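PDB 3IV0: SusD homolog from Bacteroides thetaiotaomicron VPI-5482, which probably binds glycans at the outer membrane as a SusD-family lipoprotein, although its own ligand and function are unknown. Local coordinates for residues Y80-W92 and A458-N470. Numbering follows the deposited sequence.
Sequences YPDDARGGLIMQW and AWTWPIHRNALKN
Trp-461 offers the face of its six-membered ring to Ile-89, whose CG2 makes a CH-pi contact 3.6 Å from the ring centroid, while Met-90 CG lies at the ring's edge near its plane. The selenomethionine chain of Met-90 runs extended beyond CG, taking SE to 4.0 Å from Pro-462 CB; Met-90 CB sits close to Pro-462 O, a buried carbonyl without a hydrogen-bond partner. Ile-463 sends CD1 to the six-membered ring of Trp-92, 3.8 Å from CZ3. His-464 is the hub. His-464 N donates an almost straight bond to Met-90 O (3.0 Å, 174°), and the ring, with CG anti to the backbone N (chi1 -167°), extends to the loop's other end. There His-464 NE2 donates in the ring plane to Asp-82 OD1 at 2.8 Å and, weakly, to Pro-81 O. Gln-91 NE2 sits over the centre of one face of the His-464 ring, its amide plane tilted 42° from the ring. His-464 ND1 accepts from Asn-466 N (2.9 Å), so both ring nitrogens are engaged and the imidazole's rotation is fixed. Asn-466 ND2 adds a weak bond to Gln-91 OE1. Ala-467 sets CB against Trp-92, and a water joins Trp-92 NE1 to Ala-467 O. Outside the pair, Arg-51 makes a cation-pi contact with Trp-461, and Tyr-96 and Phe-142 meet Trp-92 edge-to-face. The bond from Asn-466 N to His-464 ND1 caps the turn that leads into the helix, and a His-carboxylate hydrogen bond ties this C-terminal part of the SusD-family fold to the loop joining helices 73-79 and 93-108.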
loop_
_atom_site.group_PDB
_atom_site.type_symbol
_atom_site.label_atom_id
_atom_site.label_comp_id
_atom_site.label_asym_id
_atom_site.label_seq_id
_atom_site.Cartn_x
_atom_site.Cartn_y
_atom_site.Cartn_z
ATOM N N TYR A 80 -20.107 -8.317 10.637
ATOM C CA TYR A 80 -19.151 -7.646 11.522
ATOM C C TYR A 80 -19.419 -6.141 11.521
ATOM O O TYR A 80 -18.625 -5.350 11.013
ATOM C CB TYR A 80 -17.722 -7.913 11.066
ATOM C CG TYR A 80 -17.341 -9.354 10.871
ATOM C CD1 TYR A 80 -17.033 -10.173 11.932
ATOM C CD2 TYR A 80 -17.271 -9.897 9.583
ATOM C CE1 TYR A 80 -16.657 -11.488 11.727
ATOM C CE2 TYR A 80 -16.906 -11.193 9.378
ATOM C CZ TYR A 80 -16.585 -11.997 10.451
ATOM O OH TYR A 80 -16.199 -13.307 10.225
ATOM N N PRO A 81 -20.557 -5.713 12.056
ATOM C CA PRO A 81 -20.967 -4.343 11.807
ATOM C C PRO A 81 -20.095 -3.223 12.355
ATOM O O PRO A 81 -20.097 -2.148 11.787
ATOM C CB PRO A 81 -22.342 -4.252 12.463
ATOM C CG PRO A 81 -22.545 -5.496 13.225
ATOM C CD PRO A 81 -21.598 -6.515 12.743
ATOM N N ASP A 82 -19.451 -3.473 13.499
ATOM C CA ASP A 82 -18.755 -2.394 14.217
ATOM C C ASP A 82 -17.274 -2.652 14.510
ATOM O O ASP A 82 -16.530 -1.694 14.876
ATOM C CB ASP A 82 -19.480 -2.082 15.541
ATOM C CG ASP A 82 -20.808 -1.430 15.343
ATOM O OD1 ASP A 82 -20.999 -0.675 14.366
ATOM O OD2 ASP A 82 -21.694 -1.618 16.206
ATOM N N ASP A 83 -16.823 -3.889 14.326
ATOM C CA ASP A 83 -15.532 -4.315 14.848
ATOM C C ASP A 83 -14.446 -4.468 13.783
ATOM O O ASP A 83 -14.631 -4.059 12.623
ATOM C CB ASP A 83 -15.674 -5.542 15.767
ATOM C CG ASP A 83 -15.830 -6.860 15.027
ATOM O OD1 ASP A 83 -15.494 -6.974 13.823
ATOM O OD2 ASP A 83 -16.247 -7.825 15.709
ATOM N N ALA A 84 -13.285 -4.966 14.182
ATOM C CA ALA A 84 -12.095 -4.925 13.321
ATOM C C ALA A 84 -12.085 -5.938 12.198
ATOM O O ALA A 84 -11.095 -6.013 11.464
ATOM C CB ALA A 84 -10.778 -5.041 14.155
ATOM N N ARG A 85 -13.139 -6.739 12.060
ATOM C CA ARG A 85 -13.280 -7.624 10.909
ATOM C C ARG A 85 -14.145 -7.034 9.823
ATOM O O ARG A 85 -14.319 -7.658 8.783
ATOM C CB ARG A 85 -13.812 -9.009 11.317
ATOM C CG ARG A 85 -12.829 -9.875 12.060
ATOM C CD ARG A 85 -12.766 -9.608 13.558
ATOM N NE ARG A 85 -14.051 -9.672 14.245
ATOM C CZ ARG A 85 -14.626 -10.775 14.702
ATOM N NH1 ARG A 85 -14.035 -11.952 14.598
ATOM N NH2 ARG A 85 -15.793 -10.678 15.324
ATOM N N GLY A 86 -14.691 -5.847 10.048
ATOM C CA GLY A 86 -15.476 -5.226 8.976
ATOM C C GLY A 86 -15.780 -3.782 9.212
ATOM O O GLY A 86 -15.167 -2.896 8.608
ATOM N N GLY A 87 -16.683 -3.498 10.147
ATOM C CA GLY A 87 -17.126 -2.138 10.359
ATOM C C GLY A 87 -16.090 -1.085 10.631
ATOM O O GLY A 87 -16.220 0.055 10.200
ATOM N N LEU A 88 -15.100 -1.398 11.451
ATOM C CA LEU A 88 -14.056 -0.417 11.700
ATOM C C LEU A 88 -13.328 -0.038 10.437
ATOM O O LEU A 88 -12.908 1.089 10.279
ATOM C CB LEU A 88 -13.022 -0.913 12.698
ATOM C CG LEU A 88 -13.365 -0.962 14.164
ATOM C CD1 LEU A 88 -12.141 -1.452 14.980
ATOM C CD2 LEU A 88 -13.847 0.386 14.644
ATOM N N ILE A 89 -13.112 -1.004 9.559
ATOM C CA ILE A 89 -12.379 -0.747 8.333
ATOM C C ILE A 89 -13.210 0.185 7.429
ATOM O O ILE A 89 -12.687 0.909 6.609
ATOM C CB ILE A 89 -12.057 -2.090 7.642
ATOM C CG1 ILE A 89 -11.248 -3.024 8.550
ATOM C CG2 ILE A 89 -11.283 -1.829 6.344
ATOM C CD1 ILE A 89 -11.128 -4.440 8.016
HETATM N N MSE A 90 -14.520 0.187 7.653
HETATM C CA MSE A 90 -15.437 1.031 6.898
HETATM C C MSE A 90 -15.582 2.443 7.436
HETATM O O MSE A 90 -16.422 3.200 6.987
HETATM C CB MSE A 90 -16.811 0.387 6.882
HETATM C CG MSE A 90 -16.820 -0.924 6.150
HETATM SE SE MSE A 90 -18.366 -2.061 6.476
HETATM C CE MSE A 90 -17.625 -3.700 5.662
ATOM N N GLN A 91 -14.752 2.764 8.430
ATOM C CA GLN A 91 -14.713 4.075 9.057
ATOM C C GLN A 91 -13.444 4.806 8.741
ATOM O O GLN A 91 -12.347 4.337 9.043
ATOM C CB GLN A 91 -14.874 3.937 10.574
ATOM C CG GLN A 91 -16.252 3.413 10.945
ATOM C CD GLN A 91 -16.381 2.996 12.375
ATOM O OE1 GLN A 91 -15.970 3.721 13.286
ATOM N NE2 GLN A 91 -16.921 1.826 12.595
ATOM N N TRP A 92 -13.586 5.972 8.139
ATOM C CA TRP A 92 -12.436 6.789 7.775
ATOM C C TRP A 92 -11.949 7.710 8.881
ATOM O O TRP A 92 -11.020 8.496 8.689
ATOM C CB TRP A 92 -12.697 7.549 6.457
ATOM C CG TRP A 92 -13.925 8.382 6.424
ATOM C CD1 TRP A 92 -14.484 9.082 7.470
ATOM C CD2 TRP A 92 -14.769 8.570 5.308
ATOM N NE1 TRP A 92 -15.601 9.724 7.031
ATOM C CE2 TRP A 92 -15.814 9.438 5.711
ATOM C CE3 TRP A 92 -14.730 8.127 3.979
ATOM C CZ2 TRP A 92 -16.826 9.814 4.855
ATOM C CZ3 TRP A 92 -15.750 8.514 3.113
ATOM C CH2 TRP A 92 -16.780 9.354 3.564
ATOM N N ALA A 458 -18.960 -0.801 -7.040
ATOM C CA ALA A 458 -18.735 -2.041 -6.309
ATOM C C ALA A 458 -17.281 -2.304 -5.944
ATOM O O ALA A 458 -16.997 -3.280 -5.258
ATOM C CB ALA A 458 -19.313 -3.265 -7.064
ATOM N N TRP A 459 -16.357 -1.469 -6.413
ATOM C CA TRP A 459 -14.940 -1.569 -5.987
ATOM C C TRP A 459 -14.692 -0.839 -4.653
ATOM O O TRP A 459 -13.624 -1.010 -4.074
ATOM C CB TRP A 459 -14.015 -1.032 -7.077
ATOM C CG TRP A 459 -14.233 0.388 -7.402
ATOM C CD1 TRP A 459 -15.032 0.875 -8.363
ATOM C CD2 TRP A 459 -13.629 1.548 -6.773
ATOM N NE1 TRP A 459 -14.992 2.240 -8.384
ATOM C CE2 TRP A 459 -14.124 2.679 -7.418
ATOM C CE3 TRP A 459 -12.713 1.727 -5.730
ATOM C CZ2 TRP A 459 -13.731 3.995 -7.071
ATOM C CZ3 TRP A 459 -12.317 2.989 -5.427
ATOM C CH2 TRP A 459 -12.842 4.100 -6.054
ATOM N N THR A 460 -15.649 -0.039 -4.179
ATOM C CA THR A 460 -15.474 0.699 -2.918
ATOM C C THR A 460 -15.865 -0.159 -1.726
ATOM O O THR A 460 -16.562 -1.159 -1.881
ATOM C CB THR A 460 -16.322 1.963 -2.863
ATOM O OG1 THR A 460 -17.722 1.599 -2.850
ATOM C CG2 THR A 460 -15.973 2.901 -4.032
ATOM N N TRP A 461 -15.386 0.225 -0.539
ATOM C CA TRP A 461 -15.915 -0.244 0.730
ATOM C C TRP A 461 -17.226 0.457 1.065
ATOM O O TRP A 461 -17.383 1.607 0.763
ATOM C CB TRP A 461 -14.891 0.029 1.863
ATOM C CG TRP A 461 -13.761 -0.919 1.876
ATOM C CD1 TRP A 461 -12.739 -0.980 0.986
ATOM C CD2 TRP A 461 -13.560 -2.023 2.785
ATOM N NE1 TRP A 461 -11.894 -2.003 1.305
ATOM C CE2 TRP A 461 -12.375 -2.666 2.404
ATOM C CE3 TRP A 461 -14.247 -2.485 3.922
ATOM C CZ2 TRP A 461 -11.888 -3.783 3.067
ATOM C CZ3 TRP A 461 -13.780 -3.572 4.573
ATOM C CH2 TRP A 461 -12.614 -4.224 4.150
ATOM N N PRO A 462 -18.140 -0.255 1.759
ATOM C CA PRO A 462 -19.241 0.451 2.363
ATOM C C PRO A 462 -18.732 1.517 3.314
ATOM O O PRO A 462 -17.696 1.310 3.935
ATOM C CB PRO A 462 -19.988 -0.646 3.142
ATOM C CG PRO A 462 -19.543 -1.957 2.508
ATOM C CD PRO A 462 -18.143 -1.688 2.075
ATOM N N ILE A 463 -19.473 2.603 3.426
ATOM C CA ILE A 463 -19.200 3.654 4.409
ATOM C C ILE A 463 -20.062 3.370 5.640
ATOM O O ILE A 463 -21.286 3.302 5.536
ATOM C CB ILE A 463 -19.498 5.016 3.823
ATOM C CG1 ILE A 463 -18.453 5.343 2.745
ATOM C CG2 ILE A 463 -19.488 6.126 4.921
ATOM C CD1 ILE A 463 -18.805 6.547 1.870
ATOM N N HIS A 464 -19.417 3.198 6.790
ATOM C CA HIS A 464 -20.126 2.937 8.043
ATOM C C HIS A 464 -20.995 4.116 8.453
ATOM O O HIS A 464 -20.664 5.268 8.244
ATOM C CB HIS A 464 -19.071 2.660 9.110
ATOM C CG HIS A 464 -19.608 2.067 10.377
ATOM N ND1 HIS A 464 -20.169 2.829 11.382
ATOM C CD2 HIS A 464 -19.672 0.781 10.785
ATOM C CE1 HIS A 464 -20.533 2.024 12.369
ATOM N NE2 HIS A 464 -20.240 0.777 12.035
ATOM N N ARG A 465 -22.123 3.807 9.077
ATOM C CA ARG A 465 -23.041 4.860 9.545
ATOM C C ARG A 465 -22.387 5.877 10.473
ATOM O O ARG A 465 -22.812 7.019 10.530
ATOM C CB ARG A 465 -24.247 4.222 10.221
ATOM C CG ARG A 465 -23.881 3.418 11.441
ATOM N N ASN A 466 -21.348 5.505 11.208
ATOM C CA ASN A 466 -20.686 6.462 12.069
ATOM C C ASN A 466 -20.193 7.681 11.296
ATOM O O ASN A 466 -20.106 8.799 11.823
ATOM C CB ASN A 466 -19.520 5.823 12.843
ATOM C CG ASN A 466 -19.986 4.759 13.876
ATOM O OD1 ASN A 466 -21.193 4.569 14.123
ATOM N ND2 ASN A 466 -19.021 4.030 14.432
ATOM N N ALA A 467 -19.899 7.501 10.010
ATOM C CA ALA A 467 -19.457 8.620 9.200
ATOM C C ALA A 467 -20.554 9.636 8.998
ATOM O O ALA A 467 -20.274 10.818 8.852
ATOM C CB ALA A 467 -18.918 8.119 7.842
ATOM N N LEU A 468 -21.807 9.188 9.046
ATOM C CA LEU A 468 -22.968 10.067 8.883
ATOM C C LEU A 468 -23.307 10.836 10.129
ATOM O O LEU A 468 -23.929 11.867 10.033
ATOM C CB LEU A 468 -24.215 9.260 8.496
ATOM C CG LEU A 468 -24.045 8.313 7.325
ATOM C CD1 LEU A 468 -25.322 7.519 7.042
ATOM C CD2 LEU A 468 -23.634 9.116 6.117
ATOM N N LYS A 469 -22.954 10.302 11.293
ATOM C CA LYS A 469 -23.185 10.988 12.543
ATOM C C LYS A 469 -22.244 12.169 12.482
ATOM O O LYS A 469 -22.654 13.296 12.646
ATOM C CB LYS A 469 -22.808 10.098 13.734
ATOM N N ASN A 470 -20.982 11.876 12.166
ATOM C CA ASN A 470 -19.908 12.864 12.186
ATOM C C ASN A 470 -20.054 13.987 11.163
ATOM O O ASN A 470 -19.420 15.033 11.312
ATOM C CB ASN A 470 -18.550 12.177 11.995
HETATM O O HOH W 1 -17.505 11.477 8.501
#